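Local coordinates for protein acyltransferase (Actinoplanes teichomyceticus, PDB 4Q38) that transfers long aliphatic acyl chains from acyl-CoA to the glucosamine of the glycopeptide antibiotic teicoplanin, at residues F296-N301 and R316-H321; D17-R22 and R30-L35; P135-F140 and E153-L158. All blocks are in the same frame, centred on the assembly; numbering follows the deposited sequence.

Contact 1: residues F296-N301 and R316-H321; sequences FVFRYN and RAVIAH. With COA (coenzyme A), chain D.
V297 and F298, at the end of helix 290-298, pack on V318 and I319 of helix 313-323 inside the GNAT-like C-terminal domain, and the first of these helices also lines the coenzyme A site. Across the two segments the contact is purely apolar. The valines meet tip to tip, V297 CG2 lying 4.0 Å from V318 CG2. F298 and V318 run past one another in opposite senses, V318 CG1 sitting at the ring edge in its plane, 3.9 Å from F298 CE2, while I319 comes in at a slant and brings its CG1 to 3.9 Å from F298 CZ. With CG1 anti to the backbone N (chi1 175°), V297 turns its two methyls to different tasks: CG2 goes to V318, and CG1 lies over the centre of one face of the F298 ring.

F296 meets the cofactor at two places, the adenine and the thiol end. The adenine amino group N6A donates to the F296 carbonyl O at 3.0 Å, a distinctly bent bond (144°); other parts of the coenzyme are hydrogen-bonded by S266, S313 and N267. The F296 ring also touches the bound decanoyl-glucosamine, and coenzyme A C2P, the carbon next to sulfur, lies over the centre of one face, 3.4 Å above the ring plane.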
loop_
_atom_site.group_PDB
_atom_site.type_symbol
_atom_site.label_atom_id
_atom_site.label_comp_id
_atom_site.label_asym_id
_atom_site.label_seq_id
_atom_site.Cartn_x
_atom_site.Cartn_y
_atom_site.Cartn_z
ATOM N N PHE A 296 0.417 -11.329 -5.577
ATOM C CA PHE A 296 -1.016 -11.123 -5.385
ATOM C C PHE A 296 -1.910 -12.357 -5.387
ATOM O O PHE A 296 -3.012 -12.327 -4.820
ATOM C CB PHE A 296 -1.528 -10.042 -6.338
ATOM C CG PHE A 296 -1.029 -8.680 -5.988
ATOM C CD1 PHE A 296 -1.488 -8.037 -4.831
ATOM C CD2 PHE A 296 -0.075 -8.052 -6.774
ATOM C CE1 PHE A 296 -1.018 -6.778 -4.480
ATOM C CE2 PHE A 296 0.408 -6.797 -6.426
ATOM C CZ PHE A 296 -0.068 -6.159 -5.278
ATOM N N VAL A 297 -1.439 -13.439 -5.995
ATOM C CA VAL A 297 -2.200 -14.688 -5.983
ATOM C C VAL A 297 -1.817 -15.577 -4.802
ATOM O O VAL A 297 -2.674 -16.247 -4.240
ATOM C CB VAL A 297 -2.092 -15.448 -7.331
ATOM C CG1 VAL A 297 -2.779 -16.799 -7.262
ATOM C CG2 VAL A 297 -2.725 -14.620 -8.446
ATOM N N PHE A 298 -0.540 -15.577 -4.429
ATOM C CA PHE A 298 -0.043 -16.488 -3.389
ATOM C C PHE A 298 0.681 -15.819 -2.218
ATOM O O PHE A 298 1.054 -16.509 -1.265
ATOM C CB PHE A 298 0.946 -17.494 -3.990
ATOM C CG PHE A 298 0.396 -18.309 -5.121
ATOM C CD1 PHE A 298 -0.495 -19.353 -4.881
ATOM C CD2 PHE A 298 0.803 -18.058 -6.433
ATOM C CE1 PHE A 298 -0.984 -20.121 -5.934
ATOM C CE2 PHE A 298 0.312 -18.825 -7.487
ATOM C CZ PHE A 298 -0.577 -19.856 -7.234
ATOM N N ARG A 299 0.909 -14.507 -2.296
ATOM C CA ARG A 299 1.839 -13.815 -1.382
ATOM C C ARG A 299 3.136 -14.613 -1.333
ATOM O O ARG A 299 3.602 -15.023 -0.261
ATOM C CB ARG A 299 1.248 -13.639 0.027
ATOM C CG ARG A 299 -0.037 -12.823 0.097
ATOM C CD ARG A 299 0.149 -11.391 -0.388
ATOM N NE ARG A 299 -1.149 -10.748 -0.601
ATOM C CZ ARG A 299 -1.317 -9.516 -1.068
ATOM N NH1 ARG A 299 -0.264 -8.773 -1.375
ATOM N NH2 ARG A 299 -2.543 -9.029 -1.234
ATOM N N TYR A 300 3.697 -14.824 -2.519
ATOM C CA TYR A 300 4.814 -15.729 -2.725
ATOM C C TYR A 300 6.037 -15.331 -1.913
ATOM O O TYR A 300 6.464 -14.178 -1.939
ATOM C CB TYR A 300 5.166 -15.781 -4.210
ATOM C CG TYR A 300 6.187 -16.830 -4.566
ATOM C CD1 TYR A 300 5.911 -18.187 -4.386
ATOM C CD2 TYR A 300 7.427 -16.470 -5.094
ATOM C CE1 TYR A 300 6.845 -19.153 -4.713
ATOM C CE2 TYR A 300 8.370 -17.432 -5.423
ATOM C CZ TYR A 300 8.072 -18.770 -5.230
ATOM O OH TYR A 300 9.004 -19.733 -5.549
ATOM N N ASN A 301 6.584 -16.298 -1.190
ATOM C CA ASN A 301 7.809 -16.101 -0.431
ATOM C C ASN A 301 8.825 -17.216 -0.702
ATOM O O ASN A 301 9.406 -17.790 0.221
ATOM C CB ASN A 301 7.493 -15.973 1.067
ATOM C CG ASN A 301 8.689 -15.520 1.887
ATOM O OD1 ASN A 301 8.882 -15.975 3.011
ATOM N ND2 ASN A 301 9.498 -14.626 1.328
ATOM N N ARG A 316 -4.346 -22.323 -10.257
ATOM C CA ARG A 316 -3.946 -23.367 -11.219
ATOM C C ARG A 316 -3.369 -22.735 -12.484
ATOM O O ARG A 316 -2.389 -23.223 -13.030
ATOM C CB ARG A 316 -5.123 -24.294 -11.548
ATOM C CG ARG A 316 -5.615 -25.091 -10.343
ATOM C CD ARG A 316 -6.643 -26.164 -10.683
ATOM N NE ARG A 316 -7.907 -25.623 -11.188
ATOM C CZ ARG A 316 -8.930 -25.222 -10.433
ATOM N NH1 ARG A 316 -8.864 -25.274 -9.107
ATOM N NH2 ARG A 316 -10.035 -24.765 -11.011
ATOM N N ALA A 317 -3.973 -21.627 -12.918
ATOM C CA ALA A 317 -3.519 -20.884 -14.090
ATOM C C ALA A 317 -2.103 -20.349 -13.943
ATOM O O ALA A 317 -1.256 -20.584 -14.814
ATOM C CB ALA A 317 -4.483 -19.746 -14.401
ATOM N N VAL A 318 -1.840 -19.627 -12.846
ATOM C CA VAL A 318 -0.529 -19.006 -12.649
ATOM C C VAL A 318 0.584 -20.052 -12.724
ATOM O O VAL A 318 1.619 -19.821 -13.355
ATOM C CB VAL A 318 -0.424 -18.218 -11.315
ATOM C CG1 VAL A 318 0.984 -17.659 -11.135
ATOM C CG2 VAL A 318 -1.441 -17.088 -11.275
ATOM N N ILE A 319 0.360 -21.194 -12.079
ATOM C CA ILE A 319 1.370 -22.256 -12.005
ATOM C C ILE A 319 1.505 -23.004 -13.338
ATOM O O ILE A 319 2.622 -23.228 -13.814
ATOM C CB ILE A 319 1.089 -23.230 -10.830
ATOM C CG1 ILE A 319 1.179 -22.496 -9.477
ATOM C CG2 ILE A 319 2.026 -24.432 -10.861
ATOM C CD1 ILE A 319 2.464 -21.722 -9.245
ATOM N N ALA A 320 0.373 -23.372 -13.933
ATOM C CA ALA A 320 0.368 -24.031 -15.250
ATOM C C ALA A 320 1.176 -23.227 -16.272
ATOM O O ALA A 320 2.078 -23.759 -16.913
ATOM C CB ALA A 320 -1.056 -24.253 -15.736
ATOM N N HIS A 321 0.864 -21.938 -16.395
ATOM C CA HIS A 321 1.560 -21.035 -17.316
ATOM C C HIS A 321 3.052 -20.997 -17.078
ATOM O O HIS A 321 3.846 -21.088 -18.027
ATOM C CB HIS A 321 0.957 -19.639 -17.193
ATOM C CG HIS A 321 1.261 -18.717 -18.351
ATOM N ND1 HIS A 321 2.049 -17.633 -18.226
ATOM C CD2 HIS A 321 0.809 -18.722 -19.668
ATOM C CE1 HIS A 321 2.113 -16.985 -19.408
ATOM N NE2 HIS A 321 1.354 -17.653 -20.290
HETATM N N1A COA D . -5.799 -15.559 -5.234
HETATM C C2A COA D . -6.317 -16.782 -5.462
HETATM N N3A COA D . -7.403 -16.999 -6.226
HETATM C C4A COA D . -8.042 -15.957 -6.816
HETATM C C5A COA D . -7.537 -14.588 -6.611
HETATM C C6A COA D . -6.337 -14.432 -5.759
HETATM N N6A COA D . -5.780 -13.220 -5.513
HETATM N N7A COA D . -8.356 -13.776 -7.304
HETATM C C8A COA D . -9.295 -14.545 -7.901
HETATM N N9A COA D . -9.114 -15.845 -7.596
HETATM C C1B COA D . -9.930 -16.985 -8.075
HETATM C C2B COA D . -11.415 -16.832 -7.802
HETATM O O2B COA D . -11.748 -17.343 -6.515
HETATM C C3B COA D . -12.024 -17.622 -8.941
HETATM O O3B COA D . -11.881 -19.015 -8.649
HETATM P P3B COA D . -12.799 -20.172 -9.313
HETATM O O7A COA D . -14.112 -20.008 -8.610
HETATM O O8A COA D . -12.008 -21.415 -9.006
HETATM O O9A COA D . -12.847 -19.858 -10.790
HETATM C C4B COA D . -11.090 -17.297 -10.102
HETATM O O4B COA D . -9.815 -17.061 -9.499
HETATM C C5B COA D . -11.522 -16.092 -10.944
HETATM O O5B COA D . -11.534 -14.907 -10.130
HETATM P P1A COA D . -12.171 -13.518 -10.619
HETATM O O1A COA D . -13.673 -13.546 -10.542
HETATM O O2A COA D . -11.507 -13.170 -11.925
HETATM O O3A COA D . -11.606 -12.489 -9.498
HETATM P P2A COA D . -12.300 -12.159 -8.083
HETATM O O4A COA D . -13.294 -11.044 -8.270
HETATM O O5A COA D . -12.761 -13.415 -7.392
HETATM O O6A COA D . -11.017 -11.618 -7.272
HETATM C CBP COA D . -9.545 -9.766 -6.593
HETATM C CCP COA D . -10.338 -10.437 -7.711
HETATM C CDP COA D . -8.849 -8.579 -7.239
HETATM C CEP COA D . -10.514 -9.297 -5.526
HETATM C CAP COA D . -8.514 -10.752 -5.993
HETATM O OAP COA D . -7.694 -11.289 -7.032
HETATM C C9P COA D . -7.594 -10.203 -4.918
HETATM O O9P COA D . -8.007 -10.025 -3.786
HETATM N N8P COA D . -6.323 -9.965 -5.259
HETATM C C7P COA D . -5.387 -9.288 -4.377
HETATM C C6P COA D . -5.376 -7.783 -4.642
HETATM C C5P COA D . -4.848 -7.481 -6.036
HETATM O O5P COA D . -4.386 -8.375 -6.737
HETATM N N4P COA D . -4.944 -6.211 -6.438
HETATM C C3P COA D . -4.274 -5.718 -7.638
HETATM C C2P COA D . -2.785 -5.481 -7.439
HETATM S S1P COA D . -2.027 -4.872 -8.983
#

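Contact 2: residues D17-R22 and R30-L35; sequences DPETVR and RTAAWL
The backbones of P18 and L35 come close, their CA atoms 5.5 Å apart, and the separation has widened to 7.1 Å between those of E19 and A32; two consecutive short helices, joined by a short connection, pack against each other here. P18 lays the CB side of its ring against L35, with P18 CB to L35 CB at 4.0 Å and the L35 carbonyl O nearby. One turn on, R22 crosses L35 at about a right angle: its CB lies 3.5 Å from L35 CD1, and its CG rests on the same methyl.

The R22 chain leaves with CG anti to the backbone N (chi1 -168°), runs extended past L35 and the T31 hydroxyl, then bends at chi3. That bend turns the guanidinium back to E19 of its own helix, which it grips side-on: R22 NE donates to E19 OE2 at 3.0 Å and R22 NH2 to E19 OE1 at 3.1 Å. Both bonds arrive on the syn side of the carboxylate and are fairly straight (159° and 165°). This pairing fixes the rotation of the guanidinium, and E19 OE2 lies 4.1 Å from A32 CB. The remaining nitrogen, NH1, bonds to the L27 carbonyl, and T31 OG1 to that of E28, so the connection is held by R22 of the first helix and by T31 near the start of the second.

D17 is the N-cap of helix 18-25. Its OD1 takes both the backbone N and the hydroxyl of T20, while OD2 receives a weak bond from E19 N.

The helix pair lies near the surface, away from the acyl and CoA sites. Its inner side, V21 and L35, rests on W88 of helix 84-98, which L35 also meets at L89; W34 touches A96 of that helix.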
loop_
_atom_site.group_PDB
_atom_site.type_symbol
_atom_site.label_atom_id
_atom_site.label_comp_id
_atom_site.label_asym_id
_atom_site.label_seq_id
_atom_site.Cartn_x
_atom_site.Cartn_y
_atom_site.Cartn_z
ATOM N N ASP A 17 23.274 10.610 16.218
ATOM C CA ASP A 17 23.770 10.845 14.873
ATOM C C ASP A 17 23.361 9.688 13.945
ATOM O O ASP A 17 23.242 8.548 14.403
ATOM C CB ASP A 17 25.285 11.115 14.888
ATOM C CG ASP A 17 26.088 10.026 14.217
ATOM O OD1 ASP A 17 26.309 8.980 14.847
ATOM O OD2 ASP A 17 26.504 10.225 13.055
ATOM N N PRO A 18 23.134 9.984 12.644
ATOM C CA PRO A 18 22.575 9.000 11.703
ATOM C C PRO A 18 23.371 7.699 11.621
ATOM O O PRO A 18 22.777 6.629 11.500
ATOM C CB PRO A 18 22.612 9.722 10.351
ATOM C CG PRO A 18 22.741 11.165 10.670
ATOM C CD PRO A 18 23.448 11.266 11.984
ATOM N N GLU A 19 24.699 7.798 11.678
ATOM C CA GLU A 19 25.564 6.618 11.692
ATOM C C GLU A 19 25.344 5.728 12.915
ATOM O O GLU A 19 25.352 4.506 12.792
ATOM C CB GLU A 19 27.048 7.001 11.566
ATOM C CG GLU A 19 27.542 7.082 10.129
ATOM C CD GLU A 19 27.364 5.774 9.370
ATOM O OE1 GLU A 19 28.070 4.786 9.679
ATOM O OE2 GLU A 19 26.512 5.735 8.457
ATOM N N THR A 20 25.149 6.347 14.078
ATOM C CA THR A 20 24.887 5.624 15.323
ATOM C C THR A 20 23.526 4.923 15.260
ATOM O O THR A 20 23.403 3.758 15.644
ATOM C CB THR A 20 24.982 6.560 16.550
ATOM O OG1 THR A 20 26.279 7.170 16.575
ATOM C CG2 THR A 20 24.782 5.798 17.857
ATOM N N VAL A 21 22.523 5.638 14.753
ATOM C CA VAL A 21 21.197 5.068 14.506
ATOM C C VAL A 21 21.315 3.877 13.557
ATOM O O VAL A 21 20.845 2.778 13.874
ATOM C CB VAL A 21 20.217 6.135 13.954
ATOM C CG1 VAL A 21 18.892 5.512 13.542
ATOM C CG2 VAL A 21 19.984 7.228 14.985
ATOM N N ARG A 22 21.979 4.084 12.418
ATOM C CA ARG A 22 22.135 3.035 11.406
ATOM C C ARG A 22 22.742 1.762 11.996
ATOM O O ARG A 22 22.239 0.659 11.766
ATOM C CB ARG A 22 23.003 3.525 10.241
ATOM C CG ARG A 22 22.973 2.599 9.034
ATOM C CD ARG A 22 23.952 3.037 7.948
ATOM N NE ARG A 22 25.348 2.967 8.389
ATOM C CZ ARG A 22 26.062 1.846 8.475
ATOM N NH1 ARG A 22 25.523 0.670 8.165
ATOM N NH2 ARG A 22 27.323 1.902 8.884
ATOM N N ARG A 30 23.801 1.330 2.570
ATOM C CA ARG A 30 23.083 2.090 1.547
ATOM C C ARG A 30 22.011 3.025 2.132
ATOM O O ARG A 30 21.645 4.019 1.500
ATOM C CB ARG A 30 22.479 1.149 0.497
ATOM C CG ARG A 30 21.170 0.497 0.912
ATOM C CD ARG A 30 20.724 -0.568 -0.074
ATOM N NE ARG A 30 21.386 -1.850 0.177
ATOM C CZ ARG A 30 20.978 -2.755 1.068
ATOM N NH1 ARG A 30 19.900 -2.535 1.815
ATOM N NH2 ARG A 30 21.654 -3.888 1.214
ATOM N N THR A 31 21.525 2.716 3.338
ATOM C CA THR A 31 20.494 3.533 3.988
ATOM C C THR A 31 21.047 4.849 4.545
ATOM O O THR A 31 20.279 5.715 4.973
ATOM C CB THR A 31 19.726 2.763 5.101
ATOM O OG1 THR A 31 20.587 2.522 6.223
ATOM C CG2 THR A 31 19.175 1.439 4.580
ATOM N N ALA A 32 22.373 4.999 4.522
ATOM C CA ALA A 32 23.043 6.188 5.059
ATOM C C ALA A 32 22.531 7.512 4.479
ATOM O O ALA A 32 22.312 8.476 5.224
ATOM C CB ALA A 32 24.559 6.075 4.890
ATOM N N ALA A 33 22.352 7.557 3.158
ATOM C CA ALA A 33 21.854 8.760 2.478
ATOM C C ALA A 33 20.482 9.170 3.010
ATOM O O ALA A 33 20.245 10.343 3.308
ATOM C CB ALA A 33 21.800 8.539 0.969
ATOM N N TRP A 34 19.587 8.190 3.135
ATOM C CA TRP A 34 18.252 8.407 3.700
ATOM C C TRP A 34 18.338 8.954 5.100
ATOM O O TRP A 34 17.664 9.927 5.450
ATOM C CB TRP A 34 17.469 7.094 3.668
ATOM C CG TRP A 34 16.130 7.118 4.370
ATOM C CD1 TRP A 34 15.753 6.401 5.505
ATOM C CD2 TRP A 34 14.936 7.884 3.989
ATOM N NE1 TRP A 34 14.451 6.666 5.846
ATOM C CE2 TRP A 34 13.900 7.546 4.979
ATOM C CE3 TRP A 34 14.630 8.787 2.966
ATOM C CZ2 TRP A 34 12.628 8.099 4.930
ATOM C CZ3 TRP A 34 13.337 9.335 2.929
ATOM C CH2 TRP A 34 12.365 9.000 3.890
ATOM N N LEU A 35 19.190 8.341 5.910
ATOM C CA LEU A 35 19.332 8.722 7.312
ATOM C C LEU A 35 19.946 10.110 7.483
ATOM O O LEU A 35 19.562 10.859 8.387
ATOM C CB LEU A 35 20.127 7.654 8.064
ATOM C CG LEU A 35 19.396 6.311 8.168
ATOM C CD1 LEU A 35 20.332 5.221 8.664
ATOM C CD2 LEU A 35 18.182 6.423 9.074
#

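Contact 3: residues P135-F140 and E153-L158; sequences PAVRRF and ETLTQL
L155 fits its branched end against V137 and R138 of helix 125-143, within the N-acyltransferase N-terminal domain. The methyl ends of V137 and L155 meet head on, V137 CG1 standing 4.1 Å from L155 CD1 and about equally far from CD2, so this one methyl meets both branches of the leucine. R138 passes L155 at a slant and offers its aliphatic part, R138 CD approaching L155 CD1 to 3.9 Å.

Torsions place the two residues of helix 125-143. In V137, CG1 sits between the backbone N and the carbonyl carbon (chi1 70°), the branch that faces L155. The R138 chain bends at chi2 and chi3, which brings CD against L155 CD1 before the guanidinium turns to other partners: NH2 forms a salt bridge with D148, NH1 bonds to H141, and the group makes a cation-pi contact with W152.

L155 lies just before T156, where the helical bonding is irregular. There the T156 hydroxyl OG1 donates to the carbonyl O of E153 at 2.7 Å, tilted 28° from the carbonyl plane, whereas the backbone bonds T156 N to E153 O and Q157 N to T154 O are both weak. The bond from L158 N to L155 O, 3.1 Å, spans T156. Farther out, L155 also touches F130 of helix 125-143 and L63, and T154 OG1 receives a bond from R190 N, linking this region to strand 188-191.

No hydrogen bond joins the two segments. The contact between them is apolar, V137 and L155 being buried, while the charge of R138 is answered beside it, by D148 and W152, and its carbon chain serves the apolar interface.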
loop_
_atom_site.group_PDB
_atom_site.type_symbol
_atom_site.label_atom_id
_atom_site.label_comp_id
_atom_site.label_asym_id
_atom_site.label_seq_id
_atom_site.Cartn_x
_atom_site.Cartn_y
_atom_site.Cartn_z
ATOM N N PRO A 135 -3.317 11.320 13.163
ATOM C CA PRO A 135 -3.908 12.634 13.446
ATOM C C PRO A 135 -3.640 13.651 12.334
ATOM O O PRO A 135 -4.560 14.359 11.922
ATOM C CB PRO A 135 -3.222 13.063 14.752
ATOM C CG PRO A 135 -2.821 11.780 15.411
ATOM C CD PRO A 135 -2.442 10.866 14.263
ATOM N N ALA A 136 -2.407 13.701 11.837
ATOM C CA ALA A 136 -2.068 14.600 10.730
ATOM C C ALA A 136 -2.919 14.353 9.470
ATOM O O ALA A 136 -3.484 15.293 8.897
ATOM C CB ALA A 136 -0.587 14.490 10.393
ATOM N N VAL A 137 -3.025 13.099 9.032
ATOM C CA VAL A 137 -3.797 12.843 7.802
ATOM C C VAL A 137 -5.288 13.087 8.028
ATOM O O VAL A 137 -5.975 13.567 7.131
ATOM C CB VAL A 137 -3.496 11.463 7.147
ATOM C CG1 VAL A 137 -4.029 10.299 7.992
ATOM C CG2 VAL A 137 -4.052 11.417 5.724
ATOM N N ARG A 138 -5.787 12.786 9.228
ATOM C CA ARG A 138 -7.197 13.041 9.543
ATOM C C ARG A 138 -7.507 14.547 9.524
ATOM O O ARG A 138 -8.602 14.954 9.115
ATOM C CB ARG A 138 -7.602 12.413 10.891
ATOM C CG ARG A 138 -7.694 10.887 10.896
ATOM C CD ARG A 138 -8.811 10.377 10.000
ATOM N NE ARG A 138 -10.140 10.765 10.485
ATOM C CZ ARG A 138 -11.148 11.161 9.706
ATOM N NH1 ARG A 138 -11.001 11.256 8.379
ATOM N NH2 ARG A 138 -12.310 11.486 10.258
ATOM N N ARG A 139 -6.545 15.365 9.952
ATOM C CA ARG A 139 -6.690 16.828 9.868
ATOM C C ARG A 139 -6.745 17.272 8.410
ATOM O O ARG A 139 -7.541 18.138 8.052
ATOM C CB ARG A 139 -5.558 17.555 10.597
ATOM C CG ARG A 139 -5.637 17.466 12.116
ATOM C CD ARG A 139 -4.721 18.474 12.799
ATOM N NE ARG A 139 -3.290 18.203 12.589
ATOM C CZ ARG A 139 -2.558 17.351 13.313
ATOM N NH1 ARG A 139 -3.106 16.650 14.303
ATOM N NH2 ARG A 139 -1.271 17.188 13.042
ATOM N N PHE A 140 -5.899 16.668 7.576
ATOM C CA PHE A 140 -5.915 16.935 6.139
ATOM C C PHE A 140 -7.257 16.544 5.513
ATOM O O PHE A 140 -7.824 17.335 4.751
ATOM C CB PHE A 140 -4.734 16.256 5.423
ATOM C CG PHE A 140 -4.662 16.560 3.949
ATOM C CD1 PHE A 140 -4.274 17.826 3.495
ATOM C CD2 PHE A 140 -4.970 15.577 3.009
ATOM C CE1 PHE A 140 -4.205 18.102 2.131
ATOM C CE2 PHE A 140 -4.898 15.845 1.647
ATOM C CZ PHE A 140 -4.519 17.112 1.209
ATOM N N GLU A 153 -12.441 4.429 6.060
ATOM C CA GLU A 153 -12.429 3.305 5.109
ATOM C C GLU A 153 -11.077 3.212 4.389
ATOM O O GLU A 153 -10.529 2.127 4.204
ATOM C CB GLU A 153 -13.561 3.455 4.094
ATOM C CG GLU A 153 -13.814 2.244 3.208
ATOM C CD GLU A 153 -14.900 2.513 2.174
ATOM O OE1 GLU A 153 -15.862 3.239 2.503
ATOM O OE2 GLU A 153 -14.791 2.010 1.029
ATOM N N THR A 154 -10.546 4.365 3.995
ATOM C CA THR A 154 -9.233 4.437 3.347
ATOM C C THR A 154 -8.115 3.904 4.250
ATOM O O THR A 154 -7.296 3.089 3.828
ATOM C CB THR A 154 -8.951 5.882 2.908
ATOM O OG1 THR A 154 -9.971 6.294 1.980
ATOM C CG2 THR A 154 -7.559 6.004 2.259
ATOM N N LEU A 155 -8.093 4.362 5.499
ATOM C CA LEU A 155 -7.015 4.015 6.417
ATOM C C LEU A 155 -7.025 2.557 6.888
ATOM O O LEU A 155 -6.006 2.076 7.377
ATOM C CB LEU A 155 -6.998 4.987 7.621
ATOM C CG LEU A 155 -6.737 6.460 7.267
ATOM C CD1 LEU A 155 -6.823 7.352 8.502
ATOM C CD2 LEU A 155 -5.390 6.649 6.570
ATOM N N THR A 156 -8.168 1.869 6.747
ATOM C CA THR A 156 -8.292 0.450 7.133
ATOM C C THR A 156 -7.403 -0.499 6.346
ATOM O O THR A 156 -7.222 -1.643 6.772
ATOM C CB THR A 156 -9.733 -0.112 6.995
ATOM O OG1 THR A 156 -10.139 -0.083 5.617
ATOM C CG2 THR A 156 -10.727 0.650 7.869
ATOM N N GLN A 157 -6.842 -0.067 5.211
ATOM C CA GLN A 157 -5.893 -0.959 4.543
ATOM C C GLN A 157 -4.689 -1.293 5.432
ATOM O O GLN A 157 -4.001 -2.279 5.183
ATOM C CB GLN A 157 -5.429 -0.498 3.145
ATOM C CG GLN A 157 -4.847 -1.693 2.366
ATOM C CD GLN A 157 -4.529 -1.438 0.904
ATOM O OE1 GLN A 157 -4.575 -2.365 0.067
ATOM N NE2 GLN A 157 -4.185 -0.217 0.584
ATOM N N LEU A 158 -4.443 -0.496 6.476
ATOM C CA LEU A 158 -3.380 -0.854 7.421
ATOM C C LEU A 158 -3.590 -2.268 7.949
ATOM O O LEU A 158 -2.666 -3.078 7.966
ATOM C CB LEU A 158 -3.293 0.138 8.594
ATOM C CG LEU A 158 -2.258 -0.243 9.664
ATOM C CD1 LEU A 158 -0.830 -0.223 9.111
ATOM C CD2 LEU A 158 -2.386 0.662 10.887
#

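In the fold
From the N terminus, contact 2 comes first, spanning the seven residues between its two segments and setting the pair of helices 18-25 and 32-41 on helix 84-98. Contact 3 follows in the N-terminal acyltransferase region: it spans a twelve-residue, mostly helical connection and joins helix 125-143 to the junction of helices 148-155 and 157-169. Contact 1 is last, bringing helices 290-298 and 313-323 together across fourteen residues of the GNAT-like domain. The three are in series, none nested or crossed. Contacts 1 and 3 lie on opposite sides of the chain's centre, their own centres about 32 Å apart, yet each includes a residue, F296 or Q157, of the same acyl-glucosamine pocket.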